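Local coordinates for 432aa long hypothetical deoxyribodipyrimidine photolyase (Sulfolobus tokodaii, PDB 2E0I), which probably repairs ultraviolet-damaged DNA as a deoxyribodipyrimidine photolyase and binds two FAD molecules, one of them a likely light-harvesting cofactor, at residues M1-L13 and L19-F33. Sequence-based numbering, arbitrary orientation.
Sequences MDCIFIFRRDLRL and LNYALSECDRVIPVF. With FAD (flavin-adenine dinucleotide), chain F.
F5 reaches from strand 2-7 up to L19 on the helix that leads into strand 28-33. With CG anti to the backbone N (chi1 177°), the ring extends toward the helix so that L19 lies over its face. Followed outward, F5 CB touches V29 CG1 at 3.9 Å and also L19 CD1, CG and CD2 meet L19 CD1, CD1 and CE1 face L19 N and CA (CE1 to N 3.4 Å), and CE2 and CZ approach L19 CB. L19 CB sits 4.0 Å from the F5 ring centroid and 7° off its normal, a CH-pi contact. F5 CE2 in turn lies over one face of the F7 ring, whose CE2 packs on P31 CB. Replacing the F5 ring with the methyl of an alanine is likely to open a gap under L19 and strip the cover from that face of F7.

Strands 2-7 and 28-33 run parallel, axes 4.7 Å apart at closest and 28° from alignment: C3 N, F5 N and F7 N donate to R28 O, I30 O and V32 O (F7 N to V32 O 2.8 Å), while C3 O and F5 O accept from I30 N and V32 N. The C3 SG–C26 SG disulfide, 2.1 Å long, ties strand 2-7 to the residue following the helix. Near the C-terminal end of strand 28-35, F33 CZ comes to 3.3 Å from FAD N3; R9 CD lies 3.5 Å from FAD O2', and R8 joins them in lining the pocket.

This is the first beta-alpha-beta unit of the parallel, Rossmann-like sheet: strand 2-7 lies between 28-35 and 92-96, helix 17-25 packs on the F5 face, and V32 on the other face touches strand 73-76.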
ATOM      1  N   MET A   1      -7.475 -34.435   6.397  1.00 61.55           N
ATOM      2  CA  MET A   1      -8.047 -34.193   5.041  1.00 61.29           C
ATOM      3  C   MET A   1      -6.960 -33.748   4.080  1.00 60.42           C
ATOM      4  O   MET A   1      -5.825 -33.483   4.480  1.00 60.59           O
ATOM      5  CB  MET A   1      -9.084 -33.078   5.091  1.00 62.84           C
ATOM      6  CG  MET A   1      -9.986 -33.095   6.293  1.00 65.75           C
ATOM      7  SD  MET A   1     -11.010 -31.603   6.303  1.00 70.58           S
ATOM      8  CE  MET A   1     -10.042 -30.506   7.405  1.00 68.98           C
ATOM      9  N   ASP A   2      -7.321 -33.678   2.803  1.00 59.23           N
ATOM     10  CA  ASP A   2      -6.408 -33.202   1.773  1.00 57.85           C
ATOM     11  C   ASP A   2      -6.967 -31.837   1.423  1.00 56.09           C
ATOM     12  O   ASP A   2      -7.978 -31.737   0.725  1.00 56.02           O
ATOM     13  CB  ASP A   2      -6.426 -34.094   0.529  1.00 59.52           C
ATOM     14  CG  ASP A   2      -5.406 -35.222   0.598  1.00 62.58           C
ATOM     15  OD1 ASP A   2      -4.352 -35.059   1.268  1.00 63.75           O
ATOM     16  OD2 ASP A   2      -5.652 -36.270  -0.038  1.00 63.82           O
ATOM     17  N   CYS A   3      -6.329 -30.782   1.918  1.00 53.00           N
ATOM     18  CA  CYS A   3      -6.836 -29.458   1.637  1.00 49.33           C
ATOM     19  C   CYS A   3      -5.846 -28.501   0.982  1.00 45.16           C
ATOM     20  O   CYS A   3      -4.655 -28.801   0.859  1.00 45.15           O
ATOM     21  CB  CYS A   3      -7.426 -28.857   2.914  1.00 51.57           C
ATOM     22  SG  CYS A   3      -6.253 -28.299   4.186  1.00 57.38           S
ATOM     23  N   ILE A   4      -6.369 -27.354   0.547  1.00 39.79           N
ATOM     24  CA  ILE A   4      -5.596 -26.319  -0.142  1.00 33.77           C
ATOM     25  C   ILE A   4      -5.541 -24.968   0.573  1.00 29.41           C
ATOM     26  O   ILE A   4      -6.531 -24.504   1.145  1.00 28.25           O
ATOM     27  CB  ILE A   4      -6.179 -26.066  -1.561  1.00 33.88           C
ATOM     28  CG1 ILE A   4      -5.786 -27.207  -2.493  1.00 34.80           C
ATOM     29  CG2 ILE A   4      -5.718 -24.724  -2.113  1.00 32.24           C
ATOM     30  CD1 ILE A   4      -6.255 -26.997  -3.913  1.00 34.88           C
ATOM     31  N   PHE A   5      -4.374 -24.341   0.546  1.00 24.38           N
ATOM     32  CA  PHE A   5      -4.240 -23.023   1.130  1.00 21.11           C
ATOM     33  C   PHE A   5      -3.863 -22.089   0.002  1.00 20.43           C
ATOM     34  O   PHE A   5      -2.899 -22.350  -0.729  1.00 18.48           O
ATOM     35  CB  PHE A   5      -3.147 -22.938   2.180  1.00 20.04           C
ATOM     36  CG  PHE A   5      -2.975 -21.550   2.713  1.00 18.98           C
ATOM     37  CD1 PHE A   5      -3.930 -21.000   3.578  1.00 18.00           C
ATOM     38  CD2 PHE A   5      -1.933 -20.744   2.260  1.00 17.60           C
ATOM     39  CE1 PHE A   5      -3.856 -19.661   3.978  1.00 16.38           C
ATOM     40  CE2 PHE A   5      -1.845 -19.403   2.650  1.00 17.44           C
ATOM     41  CZ  PHE A   5      -2.812 -18.861   3.511  1.00 17.08           C
ATOM     42  N   ILE A   6      -4.616 -20.998  -0.134  1.00 19.28           N
ATOM     43  CA  ILE A   6      -4.358 -20.037  -1.197  1.00 19.20           C
ATOM     44  C   ILE A   6      -3.709 -18.759  -0.686  1.00 19.85           C
ATOM     45  O   ILE A   6      -4.321 -18.010   0.085  1.00 22.46           O
ATOM     46  CB  ILE A   6      -5.668 -19.635  -1.952  1.00 18.86           C
ATOM     47  CG1 ILE A   6      -6.349 -20.870  -2.557  1.00 17.01           C
ATOM     48  CG2 ILE A   6      -5.350 -18.628  -3.059  1.00 15.21           C
ATOM     49  CD1 ILE A   6      -7.693 -20.553  -3.188  1.00 14.00           C
ATOM     50  N   PHE A   7      -2.471 -18.515  -1.112  1.00 18.97           N
ATOM     51  CA  PHE A   7      -1.758 -17.299  -0.735  1.00 18.22           C
ATOM     52  C   PHE A   7      -2.311 -16.178  -1.594  1.00 18.65           C
ATOM     53  O   PHE A   7      -2.784 -16.407  -2.705  1.00 17.90           O
ATOM     54  CB  PHE A   7      -0.268 -17.424  -1.031  1.00 16.33           C
ATOM     55  CG  PHE A   7       0.446 -18.389  -0.154  1.00 15.89           C
ATOM     56  CD1 PHE A   7       1.030 -17.962   1.028  1.00 15.88           C
ATOM     57  CD2 PHE A   7       0.543 -19.728  -0.512  1.00 16.08           C
ATOM     58  CE1 PHE A   7       1.708 -18.852   1.849  1.00 16.63           C
ATOM     59  CE2 PHE A   7       1.222 -20.636   0.301  1.00 17.35           C
ATOM     60  CZ  PHE A   7       1.808 -20.193   1.490  1.00 17.08           C
ATOM     61  N   ARG A   8      -2.252 -14.960  -1.086  1.00 20.76           N
ATOM     62  CA  ARG A   8      -2.717 -13.829  -1.867  1.00 21.45           C
ATOM     63  C   ARG A   8      -1.905 -12.591  -1.561  1.00 21.59           C
ATOM     64  O   ARG A   8      -1.287 -12.019  -2.446  1.00 21.81           O
ATOM     65  CB  ARG A   8      -4.188 -13.550  -1.570  1.00 22.99           C
ATOM     66  CG  ARG A   8      -5.118 -14.694  -1.902  1.00 21.77           C
ATOM     67  CD  ARG A   8      -6.139 -14.802  -0.810  1.00 23.54           C
ATOM     68  NE  ARG A   8      -7.464 -15.022  -1.350  1.00 25.15           N
ATOM     69  CZ  ARG A   8      -8.584 -14.720  -0.707  1.00 27.78           C
ATOM     70  NH1 ARG A   8      -8.526 -14.180   0.508  1.00 28.15           N
ATOM     71  NH2 ARG A   8      -9.760 -14.949  -1.284  1.00 28.17           N
ATOM     72  N   ARG A   9      -1.882 -12.232  -0.283  1.00 21.93           N
ATOM     73  CA  ARG A   9      -1.232 -11.027   0.209  1.00 22.01           C
ATOM     74  C   ARG A   9      -0.479 -11.350   1.499  1.00 24.13           C
ATOM     75  O   ARG A   9      -0.066 -10.437   2.233  1.00 26.12           O
ATOM     76  CB  ARG A   9      -2.340 -10.049   0.553  1.00 21.45           C
ATOM     77  CG  ARG A   9      -2.212  -8.671   0.076  1.00 22.82           C
ATOM     78  CD  ARG A   9      -3.507  -7.938   0.446  1.00 21.64           C
ATOM     79  NE  ARG A   9      -3.113  -7.116   1.534  1.00 21.03           N
ATOM     80  CZ  ARG A   9      -3.704  -6.812   2.672  1.00 20.93           C
ATOM     81  NH1 ARG A   9      -2.984  -6.024   3.428  1.00 21.28           N
ATOM     82  NH2 ARG A   9      -4.902  -7.218   3.074  1.00 20.74           N
ATOM     83  N   ASP A  10      -0.357 -12.645   1.794  1.00 23.71           N
ATOM     84  CA  ASP A  10       0.299 -13.162   3.006  1.00 21.98           C
ATOM     85  C   ASP A  10       1.488 -14.025   2.594  1.00 20.24           C
ATOM     86  O   ASP A  10       1.600 -15.182   2.999  1.00 19.16           O
ATOM     87  CB  ASP A  10      -0.704 -14.018   3.790  1.00 24.60           C
ATOM     88  CG  ASP A  10      -1.510 -14.987   2.879  1.00 28.13           C
ATOM     89  OD1 ASP A  10      -1.231 -15.074   1.661  1.00 28.84           O
ATOM     90  OD2 ASP A  10      -2.434 -15.669   3.374  1.00 28.72           O
ATOM     91  N   LEU A  11       2.387 -13.445   1.809  1.00 18.76           N
ATOM     92  CA  LEU A  11       3.532 -14.172   1.274  1.00 18.74           C
ATOM     93  C   LEU A  11       4.626 -14.590   2.257  1.00 19.79           C
ATOM     94  O   LEU A  11       5.754 -14.084   2.199  1.00 19.92           O
ATOM     95  CB  LEU A  11       4.131 -13.360   0.127  1.00 16.78           C
ATOM     96  CG  LEU A  11       3.089 -12.851  -0.875  1.00 15.07           C
ATOM     97  CD1 LEU A  11       3.778 -12.328  -2.101  1.00 15.66           C
ATOM     98  CD2 LEU A  11       2.140 -13.966  -1.265  1.00 13.93           C
ATOM     99  N   ARG A  12       4.291 -15.535   3.138  1.00 19.37           N
ATOM    100  CA  ARG A  12       5.223 -16.035   4.143  1.00 18.99           C
ATOM    101  C   ARG A  12       4.677 -17.331   4.705  1.00 20.38           C
ATOM    102  O   ARG A  12       3.493 -17.629   4.525  1.00 20.81           O
ATOM    103  CB  ARG A  12       5.363 -15.029   5.285  1.00 16.94           C
ATOM    104  CG  ARG A  12       4.061 -14.774   5.996  1.00 16.26           C
ATOM    105  CD  ARG A  12       4.213 -13.871   7.207  1.00 16.19           C
ATOM    106  NE  ARG A  12       2.980 -13.834   7.996  1.00 15.83           N
ATOM    107  CZ  ARG A  12       1.894 -13.144   7.666  1.00 15.08           C
ATOM    108  NH1 ARG A  12       1.885 -12.417   6.555  1.00 15.97           N
ATOM    109  NH2 ARG A  12       0.812 -13.196   8.436  1.00 14.81           N
ATOM    110  N   LEU A  13       5.530 -18.093   5.389  1.00 20.89           N
ATOM    111  CA  LEU A  13       5.114 -19.353   5.998  1.00 20.34           C
ATOM    112  C   LEU A  13       5.070 -19.230   7.519  1.00 21.72           C
ATOM    113  O   LEU A  13       4.537 -20.099   8.199  1.00 22.31           O
ATOM    114  CB  LEU A  13       6.068 -20.470   5.611  1.00 19.13           C
ATOM    115  CG  LEU A  13       6.241 -20.777   4.127  1.00 18.95           C
ATOM    116  CD1 LEU A  13       7.075 -22.048   3.990  1.00 19.18           C
ATOM    117  CD2 LEU A  13       4.883 -20.957   3.462  1.00 19.84           C
ATOM    118  N   LEU A  19      -2.904 -20.255   7.170  1.00 18.04           N
ATOM    119  CA  LEU A  19      -1.997 -21.338   6.843  1.00 16.99           C
ATOM    120  C   LEU A  19      -1.811 -22.239   8.055  1.00 18.37           C
ATOM    121  O   LEU A  19      -1.767 -23.464   7.923  1.00 18.09           O
ATOM    122  CB  LEU A  19      -0.657 -20.780   6.368  1.00 14.87           C
ATOM    123  CG  LEU A  19       0.391 -21.833   5.997  1.00 13.82           C
ATOM    124  CD1 LEU A  19      -0.165 -22.768   4.928  1.00  9.62           C
ATOM    125  CD2 LEU A  19       1.673 -21.139   5.538  1.00 10.96           C
ATOM    126  N   ASN A  20      -1.714 -21.630   9.238  1.00 20.71           N
ATOM    127  CA  ASN A  20      -1.547 -22.393  10.474  1.00 21.78           C
ATOM    128  C   ASN A  20      -2.707 -23.349  10.670  1.00 23.66           C
ATOM    129  O   ASN A  20      -2.492 -24.541  10.866  1.00 24.34           O
ATOM    130  CB  ASN A  20      -1.456 -21.475  11.684  1.00 20.84           C
ATOM    131  CG  ASN A  20      -0.083 -20.895  11.867  1.00 21.64           C
ATOM    132  OD1 ASN A  20       0.913 -21.455  11.403  1.00 23.04           O
ATOM    133  ND2 ASN A  20      -0.013 -19.777  12.570  1.00 22.27           N
ATOM    134  N   TYR A  21      -3.933 -22.836  10.615  1.00 24.78           N
ATOM    135  CA  TYR A  21      -5.091 -23.696  10.791  1.00 27.14           C
ATOM    136  C   TYR A  21      -5.088 -24.794   9.750  1.00 27.73           C
ATOM    137  O   TYR A  21      -5.379 -25.947  10.053  1.00 29.15           O
ATOM    138  CB  TYR A  21      -6.387 -22.903  10.683  1.00 29.53           C
ATOM    139  CG  TYR A  21      -6.735 -22.136  11.928  1.00 32.15           C
ATOM    140  CD1 TYR A  21      -6.544 -20.760  11.998  1.00 34.60           C
ATOM    141  CD2 TYR A  21      -7.264 -22.787  13.039  1.00 33.70           C
ATOM    142  CE1 TYR A  21      -6.876 -20.046  13.146  1.00 36.66           C
ATOM    143  CE2 TYR A  21      -7.597 -22.087  14.193  1.00 36.08           C
ATOM    144  CZ  TYR A  21      -7.402 -20.718  14.239  1.00 37.27           C
ATOM    145  OH  TYR A  21      -7.745 -20.018  15.371  1.00 39.31           O
ATOM    146  N   ALA A  22      -4.746 -24.442   8.520  1.00 27.53           N
ATOM    147  CA  ALA A  22      -4.711 -25.428   7.454  1.00 28.11           C
ATOM    148  C   ALA A  22      -3.753 -26.564   7.793  1.00 28.53           C
ATOM    149  O   ALA A  22      -4.090 -27.737   7.661  1.00 27.79           O
ATOM    150  CB  ALA A  22      -4.293 -24.773   6.151  1.00 26.61           C
ATOM    151  N   LEU A  23      -2.554 -26.205   8.237  1.00 30.07           N
ATOM    152  CA  LEU A  23      -1.533 -27.192   8.571  1.00 31.86           C
ATOM    153  C   LEU A  23      -1.893 -28.109   9.737  1.00 32.73           C
ATOM    154  O   LEU A  23      -1.529 -29.286   9.755  1.00 33.07           O
ATOM    155  CB  LEU A  23      -0.206 -26.482   8.861  1.00 30.78           C
ATOM    156  CG  LEU A  23       0.514 -25.936   7.624  1.00 31.02           C
ATOM    157  CD1 LEU A  23       1.638 -25.001   8.047  1.00 30.58           C
ATOM    158  CD2 LEU A  23       1.040 -27.098   6.783  1.00 29.09           C
ATOM    159  N   SER A  24      -2.616 -27.573  10.707  1.00 34.02           N
ATOM    160  CA  SER A  24      -2.981 -28.359  11.865  1.00 35.87           C
ATOM    161  C   SER A  24      -4.290 -29.125  11.689  1.00 37.52           C
ATOM    162  O   SER A  24      -4.497 -30.151  12.344  1.00 39.08           O
ATOM    163  CB  SER A  24      -3.063 -27.454  13.096  1.00 35.43           C
ATOM    164  OG  SER A  24      -4.134 -26.537  12.983  1.00 35.17           O
ATOM    165  N   GLU A  25      -5.164 -28.651  10.806  1.00 38.54           N
ATOM    166  CA  GLU A  25      -6.446 -29.319  10.597  1.00 39.09           C
ATOM    167  C   GLU A  25      -6.477 -30.374   9.491  1.00 39.91           C
ATOM    168  O   GLU A  25      -7.347 -31.233   9.509  1.00 40.32           O
ATOM    169  CB  GLU A  25      -7.553 -28.288  10.346  1.00 38.64           C
ATOM    170  CG  GLU A  25      -7.843 -27.367  11.526  1.00 38.94           C
ATOM    171  CD  GLU A  25      -9.024 -26.422  11.275  1.00 41.56           C
ATOM    172  OE1 GLU A  25      -9.350 -25.601  12.170  1.00 42.03           O
ATOM    173  OE2 GLU A  25      -9.636 -26.497  10.184  1.00 42.66           O
ATOM    174  N   CYS A  26      -5.559 -30.317   8.527  1.00 41.71           N
ATOM    175  CA  CYS A  26      -5.552 -31.319   7.453  1.00 43.74           C
ATOM    176  C   CYS A  26      -4.262 -32.125   7.480  1.00 42.95           C
ATOM    177  O   CYS A  26      -3.292 -31.743   8.137  1.00 42.44           O
ATOM    178  CB  CYS A  26      -5.696 -30.677   6.060  1.00 47.08           C
ATOM    179  SG  CYS A  26      -6.819 -29.242   5.922  1.00 52.76           S
ATOM    180  N   ASP A  27      -4.254 -33.237   6.753  1.00 42.39           N
ATOM    181  CA  ASP A  27      -3.081 -34.094   6.692  1.00 43.94           C
ATOM    182  C   ASP A  27      -2.036 -33.512   5.760  1.00 43.22           C
ATOM    183  O   ASP A  27      -0.861 -33.397   6.114  1.00 43.88           O
ATOM    184  CB  ASP A  27      -3.465 -35.494   6.215  1.00 46.74           C
ATOM    185  CG  ASP A  27      -4.464 -36.167   7.139  1.00 48.75           C
ATOM    186  OD1 ASP A  27      -4.184 -36.237   8.361  1.00 48.74           O
ATOM    187  OD2 ASP A  27      -5.523 -36.621   6.643  1.00 50.05           O
ATOM    188  N   ARG A  28      -2.473 -33.154   4.560  1.00 42.02           N
ATOM    189  CA  ARG A  28      -1.577 -32.571   3.575  1.00 40.54           C
ATOM    190  C   ARG A  28      -2.149 -31.211   3.147  1.00 36.76           C
ATOM    191  O   ARG A  28      -3.366 -31.016   3.097  1.00 35.15           O
ATOM    192  CB  ARG A  28      -1.442 -33.509   2.368  1.00 43.75           C
ATOM    193  CG  ARG A  28      -1.411 -34.982   2.746  1.00 50.47           C
ATOM    194  CD  ARG A  28      -1.263 -35.912   1.543  1.00 55.89           C
ATOM    195  NE  ARG A  28       0.114 -35.971   1.033  1.00 62.02           N
ATOM    196  CZ  ARG A  28       0.528 -36.776   0.046  1.00 64.26           C
ATOM    197  NH1 ARG A  28      -0.327 -37.607  -0.553  1.00 63.96           N
ATOM    198  NH2 ARG A  28       1.801 -36.753  -0.349  1.00 64.03           N
ATOM    199  N   VAL A  29      -1.266 -30.265   2.866  1.00 32.30           N
ATOM    200  CA  VAL A  29      -1.696 -28.951   2.439  1.00 29.04           C
ATOM    201  C   VAL A  29      -0.952 -28.544   1.174  1.00 27.89           C
ATOM    202  O   VAL A  29       0.281 -28.524   1.134  1.00 27.66           O
ATOM    203  CB  VAL A  29      -1.439 -27.895   3.528  1.00 28.36           C
ATOM    204  CG1 VAL A  29      -1.676 -26.505   2.971  1.00 27.69           C
ATOM    205  CG2 VAL A  29      -2.341 -28.145   4.709  1.00 27.81           C
ATOM    206  N   ILE A  30      -1.705 -28.223   0.133  1.00 26.05           N
ATOM    207  CA  ILE A  30      -1.094 -27.802  -1.114  1.00 25.60           C
ATOM    208  C   ILE A  30      -1.058 -26.274  -1.174  1.00 23.73           C
ATOM    209  O   ILE A  30      -2.101 -25.620  -1.220  1.00 22.93           O
ATOM    210  CB  ILE A  30      -1.874 -28.346  -2.323  1.00 26.95           C
ATOM    211  CG1 ILE A  30      -1.910 -29.873  -2.263  1.00 27.93           C
ATOM    212  CG2 ILE A  30      -1.214 -27.891  -3.609  1.00 26.38           C
ATOM    213  CD1 ILE A  30      -2.633 -30.514  -3.412  1.00 29.00           C
ATOM    214  N   PRO A  31       0.151 -25.687  -1.159  1.00 22.45           N
ATOM    215  CA  PRO A  31       0.301 -24.228  -1.212  1.00 21.62           C
ATOM    216  C   PRO A  31       0.030 -23.715  -2.622  1.00 20.79           C
ATOM    217  O   PRO A  31       0.709 -24.084  -3.576  1.00 20.48           O
ATOM    218  CB  PRO A  31       1.741 -24.015  -0.756  1.00 21.76           C
ATOM    219  CG  PRO A  31       2.436 -25.237  -1.295  1.00 22.46           C
ATOM    220  CD  PRO A  31       1.459 -26.358  -1.025  1.00 22.36           C
ATOM    221  N   VAL A  32      -0.965 -22.849  -2.743  1.00 19.64           N
ATOM    222  CA  VAL A  32      -1.362 -22.333  -4.040  1.00 18.78           C
ATOM    223  C   VAL A  32      -1.346 -20.821  -4.172  1.00 18.88           C
ATOM    224  O   VAL A  32      -1.584 -20.105  -3.207  1.00 20.06           O
ATOM    225  CB  VAL A  32      -2.806 -22.814  -4.370  1.00 19.04           C
ATOM    226  CG1 VAL A  32      -3.423 -21.977  -5.476  1.00 18.31           C
ATOM    227  CG2 VAL A  32      -2.789 -24.276  -4.767  1.00 19.44           C
ATOM    228  N   PHE A  33      -1.032 -20.345  -5.372  1.00 18.54           N
ATOM    229  CA  PHE A  33      -1.098 -18.918  -5.678  1.00 18.09           C
ATOM    230  C   PHE A  33      -1.755 -18.822  -7.052  1.00 19.32           C
ATOM    231  O   PHE A  33      -1.336 -19.493  -7.996  1.00 20.41           O
ATOM    232  CB  PHE A  33       0.255 -18.227  -5.737  1.00 15.16           C
ATOM    233  CG  PHE A  33       0.148 -16.787  -6.142  1.00 14.32           C
ATOM    234  CD1 PHE A  33       0.307 -16.408  -7.480  1.00 14.25           C
ATOM    235  CD2 PHE A  33      -0.190 -15.810  -5.204  1.00 13.56           C
ATOM    236  CE1 PHE A  33       0.130 -15.066  -7.888  1.00 12.63           C
ATOM    237  CE2 PHE A  33      -0.372 -14.465  -5.595  1.00 13.99           C
ATOM    238  CZ  PHE A  33      -0.212 -14.093  -6.941  1.00 13.59           C
TER
HETATM  239  PA  FAD F1200      -5.916  -5.197  -6.283  1.00 21.98           P
HETATM  240  O1A FAD F1200      -5.620  -3.846  -5.757  1.00 22.65           O
HETATM  241  O2A FAD F1200      -5.090  -5.918  -7.276  1.00 24.57           O
HETATM  242  O5B FAD F1200      -7.103  -4.747  -7.275  1.00 22.17           O
HETATM  243  C5B FAD F1200      -7.972  -5.724  -7.858  1.00 20.17           C
HETATM  244  C4B FAD F1200      -9.102  -5.072  -8.659  1.00 19.33           C
HETATM  245  O4B FAD F1200      -9.509  -3.874  -7.968  1.00 18.56           O
HETATM  246  C3B FAD F1200      -8.625  -4.614 -10.039  1.00 19.95           C
HETATM  247  O3B FAD F1200      -9.745  -4.510 -10.923  1.00 20.30           O
HETATM  248  C2B FAD F1200      -8.074  -3.227  -9.711  1.00 21.13           C
HETATM  249  O2B FAD F1200      -8.068  -2.428 -10.896  1.00 23.62           O
HETATM  250  C1B FAD F1200      -9.184  -2.734  -8.782  1.00 19.77           C
HETATM  251  N9A FAD F1200      -8.742  -1.582  -7.957  1.00 19.25           N
HETATM  252  C8A FAD F1200      -7.644  -1.535  -7.205  1.00 19.90           C
HETATM  253  N7A FAD F1200      -7.580  -0.371  -6.564  1.00 18.28           N
HETATM  254  C5A FAD F1200      -8.652   0.335  -6.907  1.00 17.91           C
HETATM  255  C6A FAD F1200      -9.143   1.586  -6.552  1.00 19.77           C
HETATM  256  N6A FAD F1200      -8.459   2.367  -5.723  1.00 21.00           N
HETATM  257  N1A FAD F1200     -10.303   2.007  -7.078  1.00 21.60           N
HETATM  258  C2A FAD F1200     -10.976   1.254  -7.932  1.00 20.32           C
HETATM  259  N3A FAD F1200     -10.536   0.060  -8.292  1.00 18.71           N
HETATM  260  C4A FAD F1200      -9.389  -0.430  -7.800  1.00 18.14           C
HETATM  261  N1  FAD F1200      -3.142 -11.484  -5.489  1.00 17.40           N
HETATM  262  C2  FAD F1200      -3.448 -12.715  -6.084  1.00 17.83           C
HETATM  263  O2  FAD F1200      -3.930 -13.622  -5.408  1.00 20.05           O
HETATM  264  N3  FAD F1200      -3.249 -12.886  -7.459  1.00 18.54           N
HETATM  265  C4  FAD F1200      -2.756 -11.830  -8.236  1.00 21.23           C
HETATM  266  O4  FAD F1200      -2.576 -11.988  -9.444  1.00 21.89           O
HETATM  267  C4X FAD F1200      -2.471 -10.603  -7.645  1.00 20.40           C
HETATM  268  N5  FAD F1200      -2.043  -9.522  -8.429  1.00 17.28           N
HETATM  269  C5X FAD F1200      -1.778  -8.280  -7.838  1.00 18.33           C
HETATM  270  C6  FAD F1200      -1.440  -7.192  -8.637  1.00 18.96           C
HETATM  271  C7  FAD F1200      -1.266  -5.931  -8.073  1.00 18.08           C
HETATM  272  C7M FAD F1200      -0.901  -4.749  -8.975  1.00 17.77           C
HETATM  273  C8  FAD F1200      -1.427  -5.764  -6.700  1.00 17.93           C
HETATM  274  C8M FAD F1200      -1.244  -4.392  -6.048  1.00 19.79           C
HETATM  275  C9  FAD F1200      -1.756  -6.856  -5.901  1.00 17.74           C
HETATM  276  C9A FAD F1200      -1.932  -8.118  -6.463  1.00 18.29           C
HETATM  277  N10 FAD F1200      -2.319  -9.213  -5.674  1.00 17.77           N
HETATM  278  C10 FAD F1200      -2.658 -10.432  -6.276  1.00 18.97           C
HETATM  279  C1' FAD F1200      -2.457  -9.074  -4.205  1.00 19.57           C
HETATM  280  C2' FAD F1200      -3.799  -8.474  -3.787  1.00 21.97           C
HETATM  281  O2' FAD F1200      -3.572  -7.333  -2.953  1.00 19.04           O
HETATM  282  C3' FAD F1200      -4.647  -9.515  -3.048  1.00 21.46           C
HETATM  283  O3' FAD F1200      -4.962 -10.591  -3.938  1.00 20.81           O
HETATM  284  C4' FAD F1200      -5.943  -8.890  -2.525  1.00 20.74           C
HETATM  285  O4' FAD F1200      -6.597  -9.826  -1.663  1.00 16.59           O
HETATM  286  C5' FAD F1200      -6.875  -8.517  -3.680  1.00 20.68           C
HETATM  287  O5' FAD F1200      -7.646  -7.351  -3.376  1.00 21.30           O
HETATM  288  P   FAD F1200      -7.107  -5.898  -3.811  1.00 20.23           P
HETATM  289  O1P FAD F1200      -8.214  -4.941  -3.585  1.00 23.29           O
HETATM  290  O2P FAD F1200      -5.802  -5.634  -3.166  1.00 18.51           O
HETATM  291  O3P FAD F1200      -6.922  -6.093  -5.398  1.00 22.16           O